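PDB 3ICL: EAL/GGDEF domain protein from Methylococcus capsulatus, which is of undescribed function but belongs to the GGDEF family, bacterial domains with an alpha/beta fold in which helices flank a central mixed sheet. Local coordinates for residues N29-L34 with E136-N141; E62-A67 with F82-N87; Q100-G105 with V121-A126. The protein carries 1 engineered substitution. All coordinates share one frame; numbering follows the deposited sequence.

All three contacts fasten a helix to the central sheet, and none has a hydrogen bond across it; aliphatic side chains and one aromatic ring do the work. Interaction 1 lies on one face of the sheet, where helix 135-152 meets strand 32-38. Interactions 2 and 3 share the other face, where helices 50-67 and 96-106 lie side by side over strands 81-86 and 121-127. Interaction 2 is wholly buried and includes a methyl resting on a ring, whereas interactions 1 and 3 each have one leucine that is partly exposed. Polar chemistry appears on the outer sides of the helices, most clearly at Arg140 of interaction 1, which binds a sulfate ion.

Interaction 1. Residues N29-L34 with E136-N141; sequences NPVVLL and EQLLRN. With SO4 (sulfate ion), chain D.
Leu33 turns its CG away from a staggered position (chi1 -146°), which swings CD2 across to the helix, between Leu138 and Leu139. Leu138 answers with CG anti to its own backbone N (chi1 -155°), lying beside the carbonyl carbon, so that its branched end faces the strand. Leu139 starts out to one side of the contact, yet its CD2 bends back to reach the same methyl of Leu33. As modelled, that methyl is the meeting point of the contact. Leu33 CD2 stands 3.9 Å from Leu138 CG, an ordinary van der Waals distance. Its separation of 3.3 Å from Leu139 CD2 is tighter than usual and, given the unusual torsion, the exact placing of the Leu33 branch is doubtful. Further along, Val31 CG1 touches Leu138 CD2 at 4.2 Å. Leucines suit the helix here because their flexible, forked ends can fill the gap to the sheet, while beta-branched Val31 fits the extended chain leading into the strand.

The outer side of the same helix is polar. Glu136 and Arg140, one turn apart, form a salt bridge in which Arg140 NH1 lies 3.2 Å from Glu136 OE1, approaching the carboxylate on its anti side and out of its plane. The guanidinium also meets a sulfate ion, probably from the crystallisation liquor, at its edge: Arg140 NH1 donates to O2 at 2.8 Å, nearly straight at 164°, and Arg140 NH2 to O1 at 3.2 Å.

Within the fold, helix 135-152 forms the crossover of a beta-alpha-beta unit joining parallel strands 121-127 and 156-159. Leu138 also rests on Ala126 of the first of these strands and Leu139 on Thr83 of strand 81-86, while helix 10-23 packs against Val31 and Leu33 through Leu17 and Phe13.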
loop_
_atom_site.group_PDB
_atom_site.type_symbol
_atom_site.label_atom_id
_atom_site.label_comp_id
_atom_site.label_asym_id
_atom_site.label_seq_id
_atom_site.Cartn_x
_atom_site.Cartn_y
_atom_site.Cartn_z
ATOM N N ASN A 29 14.701 12.828 -3.970
ATOM C CA ASN A 29 14.244 12.187 -2.740
ATOM C C ASN A 29 12.804 12.625 -2.508
ATOM O O ASN A 29 12.462 13.150 -1.451
ATOM C CB ASN A 29 15.126 12.621 -1.560
ATOM C CG ASN A 29 14.866 11.799 -0.307
ATOM O OD1 ASN A 29 14.461 10.640 -0.391
ATOM N ND2 ASN A 29 15.116 12.385 0.859
ATOM N N PRO A 30 11.933 12.393 -3.501
ATOM C CA PRO A 30 10.527 12.774 -3.427
ATOM C C PRO A 30 9.671 11.914 -2.516
ATOM O O PRO A 30 10.077 10.847 -2.057
ATOM C CB PRO A 30 10.079 12.651 -4.875
ATOM C CG PRO A 30 10.768 11.385 -5.277
ATOM C CD PRO A 30 12.181 11.593 -4.718
ATOM N N VAL A 31 8.471 12.405 -2.256
ATOM C CA VAL A 31 7.519 11.666 -1.458
ATOM C C VAL A 31 6.821 10.797 -2.486
ATOM O O VAL A 31 6.508 11.259 -3.588
ATOM C CB VAL A 31 6.476 12.593 -0.801
ATOM C CG1 VAL A 31 5.336 11.769 -0.241
ATOM C CG2 VAL A 31 7.127 13.411 0.291
ATOM N N VAL A 32 6.611 9.535 -2.148
ATOM C CA VAL A 32 5.927 8.627 -3.051
ATOM C C VAL A 32 4.836 7.917 -2.272
ATOM O O VAL A 32 5.038 7.503 -1.128
ATOM C CB VAL A 32 6.880 7.586 -3.659
ATOM C CG1 VAL A 32 6.099 6.645 -4.580
ATOM C CG2 VAL A 32 7.986 8.289 -4.432
ATOM N N LEU A 33 3.679 7.784 -2.904
ATOM C CA LEU A 33 2.535 7.146 -2.282
ATOM C C LEU A 33 2.134 5.897 -3.055
ATOM O O LEU A 33 1.976 5.933 -4.278
ATOM C CB LEU A 33 1.370 8.131 -2.264
ATOM C CG LEU A 33 0.373 8.135 -1.111
ATOM C CD1 LEU A 33 1.089 8.305 0.225
ATOM C CD2 LEU A 33 -0.594 9.282 -1.345
ATOM N N LEU A 34 2.003 4.785 -2.342
ATOM C CA LEU A 34 1.569 3.535 -2.949
ATOM C C LEU A 34 0.200 3.239 -2.354
ATOM O O LEU A 34 -0.007 3.403 -1.154
ATOM C CB LEU A 34 2.539 2.388 -2.627
ATOM C CG LEU A 34 3.765 2.202 -3.535
ATOM C CD1 LEU A 34 4.561 3.488 -3.619
ATOM C CD2 LEU A 34 4.624 1.068 -3.001
ATOM N N GLU A 136 -4.289 15.057 -0.912
ATOM C CA GLU A 136 -5.532 14.559 -1.489
ATOM C C GLU A 136 -5.350 14.189 -2.958
ATOM O O GLU A 136 -5.850 13.163 -3.412
ATOM C CB GLU A 136 -6.661 15.588 -1.381
ATOM C CG GLU A 136 -7.934 15.100 -2.077
ATOM C CD GLU A 136 -9.063 16.104 -2.068
ATOM O OE1 GLU A 136 -10.040 15.889 -2.822
ATOM O OE2 GLU A 136 -8.981 17.098 -1.315
ATOM N N GLN A 137 -4.640 15.029 -3.702
ATOM C CA GLN A 137 -4.414 14.760 -5.115
ATOM C C GLN A 137 -3.512 13.546 -5.287
ATOM O O GLN A 137 -3.748 12.706 -6.156
ATOM C CB GLN A 137 -3.770 15.966 -5.801
ATOM C CG GLN A 137 -4.613 17.220 -5.778
ATOM C CD GLN A 137 -3.936 18.381 -6.480
ATOM O OE1 GLN A 137 -2.777 18.702 -6.202
ATOM N NE2 GLN A 137 -4.658 19.022 -7.393
ATOM N N LEU A 138 -2.479 13.456 -4.453
ATOM C CA LEU A 138 -1.540 12.346 -4.531
ATOM C C LEU A 138 -2.242 11.014 -4.270
ATOM O O LEU A 138 -2.077 10.058 -5.029
ATOM C CB LEU A 138 -0.400 12.555 -3.532
ATOM C CG LEU A 138 0.923 11.856 -3.861
ATOM C CD1 LEU A 138 1.474 12.376 -5.191
ATOM C CD2 LEU A 138 1.923 12.112 -2.742
ATOM N N LEU A 139 -3.027 10.960 -3.198
ATOM C CA LEU A 139 -3.767 9.757 -2.831
ATOM C C LEU A 139 -4.772 9.356 -3.909
ATOM O O LEU A 139 -4.837 8.194 -4.314
ATOM C CB LEU A 139 -4.500 9.984 -1.507
ATOM C CG LEU A 139 -3.654 9.865 -0.239
ATOM C CD1 LEU A 139 -4.353 10.543 0.933
ATOM C CD2 LEU A 139 -3.396 8.389 0.044
ATOM N N ARG A 140 -5.563 10.320 -4.365
ATOM C CA ARG A 140 -6.553 10.058 -5.400
ATOM C C ARG A 140 -5.891 9.567 -6.677
ATOM O O ARG A 140 -6.421 8.693 -7.362
ATOM C CB ARG A 140 -7.360 11.323 -5.688
ATOM C CG ARG A 140 -8.341 11.676 -4.582
ATOM C CD ARG A 140 -9.034 13.000 -4.856
ATOM N NE ARG A 140 -9.741 12.998 -6.136
ATOM C CZ ARG A 140 -10.412 14.042 -6.613
ATOM N NH1 ARG A 140 -10.464 15.169 -5.911
ATOM N NH2 ARG A 140 -11.032 13.963 -7.783
ATOM N N ASN A 141 -4.728 10.119 -6.996
ATOM C CA ASN A 141 -4.032 9.710 -8.208
ATOM C C ASN A 141 -3.422 8.313 -8.041
ATOM O O ASN A 141 -3.445 7.509 -8.972
ATOM C CB ASN A 141 -2.970 10.755 -8.583
ATOM C CG ASN A 141 -3.581 12.026 -9.160
ATOM O OD1 ASN A 141 -2.910 13.050 -9.289
ATOM N ND2 ASN A 141 -4.861 11.961 -9.518
HETATM S S SO4 D . -12.373 17.616 -7.977
HETATM O O1 SO4 D . -11.261 17.019 -8.738
HETATM O O2 SO4 D . -12.244 17.287 -6.544
HETATM O O3 SO4 D . -12.355 19.081 -8.146
HETATM O O4 SO4 D . -13.646 17.075 -8.492
#

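Interaction 2. Residues E62-A67 with F82-N87; sequences ERIRTA and FTILLN
Ile64 is the single residue through which helix 50-67 grips strand 81-86 here, and its two branches divide the work. The longer branch, extended to its end (chi2 177°), carries CD1 over one face of the Phe82 ring. There CD1 sits 4.1 Å from the ring centroid and 24° off the ring normal, a CH-pi contact displaced toward the rim on its CG-CD2 side. The nearest ring atom is Phe82 CG, 3.8 Å from Ile64 CD1. The shorter branch reaches the next inward-facing residue of the strand, with Ile64 CG2 3.8 Å from Ile84 CD1. Alternation along the strand puts Phe82 and Ile84 on the same face of the sheet, and a beta-branched isoleucine, with two arms leaving CB, can touch both at once. The flat ring gives the methyl a broad surface to lie on, while Ile84 meets the other branch with the end of its own longer arm, CD1.

This tight, apolar patch contrasts with the outer side of the helix. Arg65 and Thr66 are exposed there, and their polar ends stay clear of the strand. Thr66 turns its hydroxyl back onto the helix, OG1 donating to Arg63 O at 2.7 Å; the C=O...donor angle of 123° shows a bent approach, and the donor is tilted out of the carbonyl plane. Thus a polar side chain near the last turn settles its hydrogen bond on its own backbone.

Arg63 extends to the segment after helix 96-106, where it bonds Gln108 O and Pro109 O and makes a cation-pi contact with Phe110. On the sheet side, Leu36 of strand 32-38 touches both Ile64 and Phe82, while Ile102 of helix 96-106 packs against Ala67 and Ile84, completing the layer of two helices over the sheet.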
loop_
_atom_site.group_PDB
_atom_site.type_symbol
_atom_site.label_atom_id
_atom_site.label_comp_id
_atom_site.label_asym_id
_atom_site.label_seq_id
_atom_site.Cartn_x
_atom_site.Cartn_y
_atom_site.Cartn_z
ATOM N N GLU A 62 1.802 -6.412 8.202
ATOM C CA GLU A 62 3.145 -6.615 8.727
ATOM C C GLU A 62 4.141 -6.917 7.619
ATOM O O GLU A 62 5.270 -6.428 7.652
ATOM C CB GLU A 62 3.138 -7.740 9.768
ATOM C CG GLU A 62 2.197 -7.451 10.927
ATOM C CD GLU A 62 2.003 -8.641 11.849
ATOM O OE1 GLU A 62 2.062 -9.790 11.362
ATOM O OE2 GLU A 62 1.769 -8.424 13.057
ATOM N N ARG A 63 3.732 -7.715 6.636
ATOM C CA ARG A 63 4.630 -8.035 5.533
ATOM C C ARG A 63 4.914 -6.780 4.721
ATOM O O ARG A 63 5.996 -6.625 4.164
ATOM C CB ARG A 63 4.033 -9.114 4.628
ATOM C CG ARG A 63 3.971 -10.485 5.281
ATOM C CD ARG A 63 3.659 -11.572 4.274
ATOM N NE ARG A 63 3.442 -12.854 4.934
ATOM C CZ ARG A 63 3.096 -13.970 4.301
ATOM N NH1 ARG A 63 2.934 -13.965 2.987
ATOM N NH2 ARG A 63 2.888 -15.084 4.984
ATOM N N ILE A 64 3.937 -5.882 4.650
ATOM C CA ILE A 64 4.135 -4.645 3.915
ATOM C C ILE A 64 5.197 -3.821 4.635
ATOM O O ILE A 64 6.103 -3.274 4.008
ATOM C CB ILE A 64 2.831 -3.836 3.816
ATOM C CG1 ILE A 64 1.837 -4.574 2.915
ATOM C CG2 ILE A 64 3.125 -2.449 3.266
ATOM C CD1 ILE A 64 0.474 -3.899 2.787
ATOM N N ARG A 65 5.096 -3.749 5.958
ATOM C CA ARG A 65 6.071 -2.988 6.732
ATOM C C ARG A 65 7.490 -3.545 6.583
ATOM O O ARG A 65 8.464 -2.794 6.617
ATOM C CB ARG A 65 5.666 -2.956 8.210
ATOM C CG ARG A 65 4.341 -2.256 8.463
ATOM C CD ARG A 65 4.110 -1.949 9.939
ATOM N NE ARG A 65 3.975 -3.156 10.748
ATOM C CZ ARG A 65 3.553 -3.166 12.008
ATOM N NH1 ARG A 65 3.219 -2.030 12.610
ATOM N NH2 ARG A 65 3.468 -4.312 12.671
ATOM N N THR A 66 7.616 -4.858 6.409
ATOM C CA THR A 66 8.947 -5.455 6.263
ATOM C C THR A 66 9.537 -5.111 4.906
ATOM O O THR A 66 10.754 -5.181 4.714
ATOM C CB THR A 66 8.924 -6.999 6.355
ATOM O OG1 THR A 66 8.312 -7.538 5.175
ATOM C CG2 THR A 66 8.155 -7.456 7.571
ATOM N N ALA A 67 8.675 -4.735 3.964
ATOM C CA ALA A 67 9.125 -4.419 2.613
ATOM C C ALA A 67 9.372 -2.943 2.349
ATOM O O ALA A 67 9.929 -2.590 1.317
ATOM C CB ALA A 67 8.131 -4.979 1.592
ATOM N N PHE A 82 -4.496 -0.480 1.467
ATOM C CA PHE A 82 -3.465 0.078 2.333
ATOM C C PHE A 82 -2.807 1.270 1.640
ATOM O O PHE A 82 -2.498 1.209 0.447
ATOM C CB PHE A 82 -2.392 -0.976 2.633
ATOM C CG PHE A 82 -2.882 -2.135 3.456
ATOM C CD1 PHE A 82 -2.871 -2.075 4.845
ATOM C CD2 PHE A 82 -3.359 -3.289 2.842
ATOM C CE1 PHE A 82 -3.328 -3.147 5.611
ATOM C CE2 PHE A 82 -3.816 -4.367 3.603
ATOM C CZ PHE A 82 -3.802 -4.292 4.987
ATOM N N THR A 83 -2.618 2.359 2.377
ATOM C CA THR A 83 -1.947 3.526 1.818
ATOM C C THR A 83 -0.539 3.479 2.380
ATOM O O THR A 83 -0.339 3.427 3.593
ATOM C CB THR A 83 -2.609 4.850 2.220
ATOM O OG1 THR A 83 -2.804 4.874 3.636
ATOM C CG2 THR A 83 -3.949 5.015 1.493
ATOM N N ILE A 84 0.431 3.489 1.482
ATOM C CA ILE A 84 1.829 3.399 1.858
ATOM C C ILE A 84 2.591 4.675 1.519
ATOM O O ILE A 84 2.672 5.078 0.361
ATOM C CB ILE A 84 2.453 2.189 1.135
ATOM C CG1 ILE A 84 1.717 0.924 1.585
ATOM C CG2 ILE A 84 3.949 2.121 1.392
ATOM C CD1 ILE A 84 1.751 -0.208 0.581
ATOM N N LEU A 85 3.149 5.304 2.542
ATOM C CA LEU A 85 3.913 6.531 2.372
ATOM C C LEU A 85 5.409 6.269 2.395
ATOM O O LEU A 85 5.937 5.739 3.372
ATOM C CB LEU A 85 3.559 7.526 3.486
ATOM C CG LEU A 85 4.515 8.692 3.760
ATOM C CD1 LEU A 85 4.711 9.548 2.511
ATOM C CD2 LEU A 85 3.948 9.530 4.902
ATOM N N LEU A 86 6.086 6.625 1.308
ATOM C CA LEU A 86 7.531 6.475 1.234
ATOM C C LEU A 86 8.079 7.864 1.556
ATOM O O LEU A 86 8.014 8.786 0.745
ATOM C CB LEU A 86 7.960 6.013 -0.162
ATOM C CG LEU A 86 7.334 4.685 -0.609
ATOM C CD1 LEU A 86 7.979 4.249 -1.908
ATOM C CD2 LEU A 86 7.525 3.607 0.457
ATOM N N ASN A 87 8.605 7.995 2.766
ATOM C CA ASN A 87 9.121 9.260 3.281
ATOM C C ASN A 87 10.502 9.601 2.722
ATOM O O ASN A 87 11.504 9.537 3.437
ATOM C CB ASN A 87 9.149 9.161 4.811
ATOM C CG ASN A 87 9.403 10.488 5.485
ATOM O OD1 ASN A 87 9.210 11.550 4.894
ATOM N ND2 ASN A 87 9.822 10.433 6.744
#

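Interaction 3. Residues Q100-G105 with V121-A126; sequences QKILDG and VSIGIA
Helix 100-105 runs nearly antiparallel to strand 121-126, their axes at 169° and 9.9 Å apart, with Leu103 and Val121 closest in the backbone. Leu103 from the helix and Ile123 from the strand contribute equally and carry most of the contact between them. The CB of Leu103 leaves the helix to one side, but CG lies beside the backbone N (chi1 -69°) and the forked end comes round to the sheet. There Leu103 CD2 crosses Val121 and lies 3.9 Å from its CG1. On the neighbouring inward position, Ile123 slides past Leu103 in the opposite direction, bringing Ile123 CD1 4.0 Å from Leu103 CG. Ile102 adds a lighter touch, its CG2 4.4 Å from Ile123 CD1. Beta-branched valine and isoleucine suit the extended strand, while the longer leucine can bridge from the helix to both.

Helix 96-106 belongs to the crossover that links strand 81-86 to the parallel strand 121-127, passing over strand 32-38 between them. Tyr157 of strand 156-159 touches both Leu103 and Ile123 and accepts a hydrogen bond at its OH from Gln100 NE2. On the opposite flank Ile102 meets Leu36 of strand 32-38 and Ala67 of helix 50-67.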
loop_
_atom_site.group_PDB
_atom_site.type_symbol
_atom_site.label_atom_id
_atom_site.label_comp_id
_atom_site.label_asym_id
_atom_site.label_seq_id
_atom_site.Cartn_x
_atom_site.Cartn_y
_atom_site.Cartn_z
ATOM N N GLN A 100 7.943 -3.599 -5.744
ATOM C CA GLN A 100 8.385 -4.938 -6.114
ATOM C C GLN A 100 8.676 -5.794 -4.881
ATOM O O GLN A 100 8.388 -6.993 -4.864
ATOM C CB GLN A 100 9.622 -4.850 -7.012
ATOM C CG GLN A 100 9.272 -4.442 -8.437
ATOM C CD GLN A 100 10.476 -4.024 -9.251
ATOM O OE1 GLN A 100 11.618 -4.327 -8.902
ATOM N NE2 GLN A 100 10.226 -3.334 -10.352
ATOM N N LYS A 101 9.227 -5.172 -3.845
ATOM C CA LYS A 101 9.546 -5.889 -2.613
ATOM C C LYS A 101 8.254 -6.272 -1.883
ATOM O O LYS A 101 8.180 -7.320 -1.228
ATOM C CB LYS A 101 10.434 -5.022 -1.715
ATOM C CG LYS A 101 10.984 -5.741 -0.497
ATOM C CD LYS A 101 12.036 -4.904 0.216
ATOM C CE LYS A 101 12.700 -5.690 1.336
ATOM N NZ LYS A 101 13.801 -4.919 1.975
ATOM N N ILE A 102 7.275 -5.461 -1.951
ATOM C CA ILE A 102 5.984 -5.768 -1.346
ATOM C C ILE A 102 5.372 -6.938 -2.100
ATOM O O ILE A 102 4.894 -7.898 -1.492
ATOM C CB ILE A 102 4.998 -4.572 -1.416
ATOM C CG1 ILE A 102 5.492 -3.400 -0.558
ATOM C CG2 ILE A 102 3.638 -4.996 -0.858
ATOM C CD1 ILE A 102 4.764 -2.116 -0.749
ATOM N N LEU A 103 5.322 -6.847 -3.407
ATOM C CA LEU A 103 4.741 -7.929 -4.190
ATOM C C LEU A 103 5.472 -9.250 -3.912
ATOM O O LEU A 103 4.854 -10.313 -3.883
ATOM C CB LEU A 103 4.766 -7.578 -5.691
ATOM C CG LEU A 103 3.830 -6.433 -6.135
ATOM C CD1 LEU A 103 4.110 -6.044 -7.579
ATOM C CD2 LEU A 103 2.389 -6.856 -5.996
ATOM N N ASP A 104 6.786 -9.188 -3.697
ATOM C CA ASP A 104 7.543 -10.404 -3.408
ATOM C C ASP A 104 7.132 -10.982 -2.061
ATOM O O ASP A 104 6.999 -12.195 -1.914
ATOM C CB ASP A 104 9.053 -10.135 -3.406
ATOM C CG ASP A 104 9.590 -9.838 -4.793
ATOM O OD1 ASP A 104 8.869 -10.118 -5.776
ATOM O OD2 ASP A 104 10.727 -9.335 -4.901
ATOM N N GLY A 105 6.923 -10.113 -1.080
ATOM C CA GLY A 105 6.527 -10.586 0.235
ATOM C C GLY A 105 5.095 -11.092 0.270
ATOM O O GLY A 105 4.811 -12.104 0.912
ATOM N N VAL A 121 -2.666 -9.066 -5.531
ATOM C CA VAL A 121 -2.440 -7.665 -5.165
ATOM C C VAL A 121 -2.258 -6.712 -6.346
ATOM O O VAL A 121 -1.658 -7.073 -7.357
ATOM C CB VAL A 121 -1.167 -7.557 -4.270
ATOM C CG1 VAL A 121 -0.857 -6.110 -3.946
ATOM C CG2 VAL A 121 -1.357 -8.362 -2.988
ATOM N N SER A 122 -2.781 -5.495 -6.211
ATOM C CA SER A 122 -2.634 -4.468 -7.249
ATOM C C SER A 122 -2.172 -3.189 -6.575
ATOM O O SER A 122 -2.740 -2.771 -5.567
ATOM C CB SER A 122 -3.951 -4.207 -7.981
ATOM O OG SER A 122 -4.222 -5.221 -8.930
ATOM N N ILE A 123 -1.142 -2.566 -7.135
ATOM C CA ILE A 123 -0.599 -1.351 -6.555
ATOM C C ILE A 123 -0.559 -0.162 -7.511
ATOM O O ILE A 123 -0.089 -0.273 -8.645
ATOM C CB ILE A 123 0.838 -1.588 -6.047
ATOM C CG1 ILE A 123 0.849 -2.731 -5.024
ATOM C CG2 ILE A 123 1.388 -0.301 -5.436
ATOM C CD1 ILE A 123 2.237 -3.102 -4.527
ATOM N N GLY A 124 -1.049 0.976 -7.035
ATOM C CA GLY A 124 -1.017 2.191 -7.832
ATOM C C GLY A 124 0.037 3.095 -7.218
ATOM O O GLY A 124 0.138 3.174 -5.991
ATOM N N ILE A 125 0.724 3.788 -7.986
ATOM C CA ILE A 125 1.792 4.602 -7.413
ATOM C C ILE A 125 1.715 6.072 -7.812
ATOM O O ILE A 125 1.473 6.407 -8.977
ATOM C CB ILE A 125 3.211 4.093 -7.808
ATOM C CG1 ILE A 125 3.497 2.713 -7.203
ATOM C CG2 ILE A 125 4.263 5.063 -7.289
ATOM C CD1 ILE A 125 4.735 2.040 -7.749
ATOM N N ALA A 126 1.918 7.021 -7.023
ATOM C CA ALA A 126 1.842 8.445 -7.336
ATOM C C ALA A 126 3.091 9.110 -6.776
ATOM O O ALA A 126 3.402 8.964 -5.596
ATOM C CB ALA A 126 0.598 9.058 -6.722
#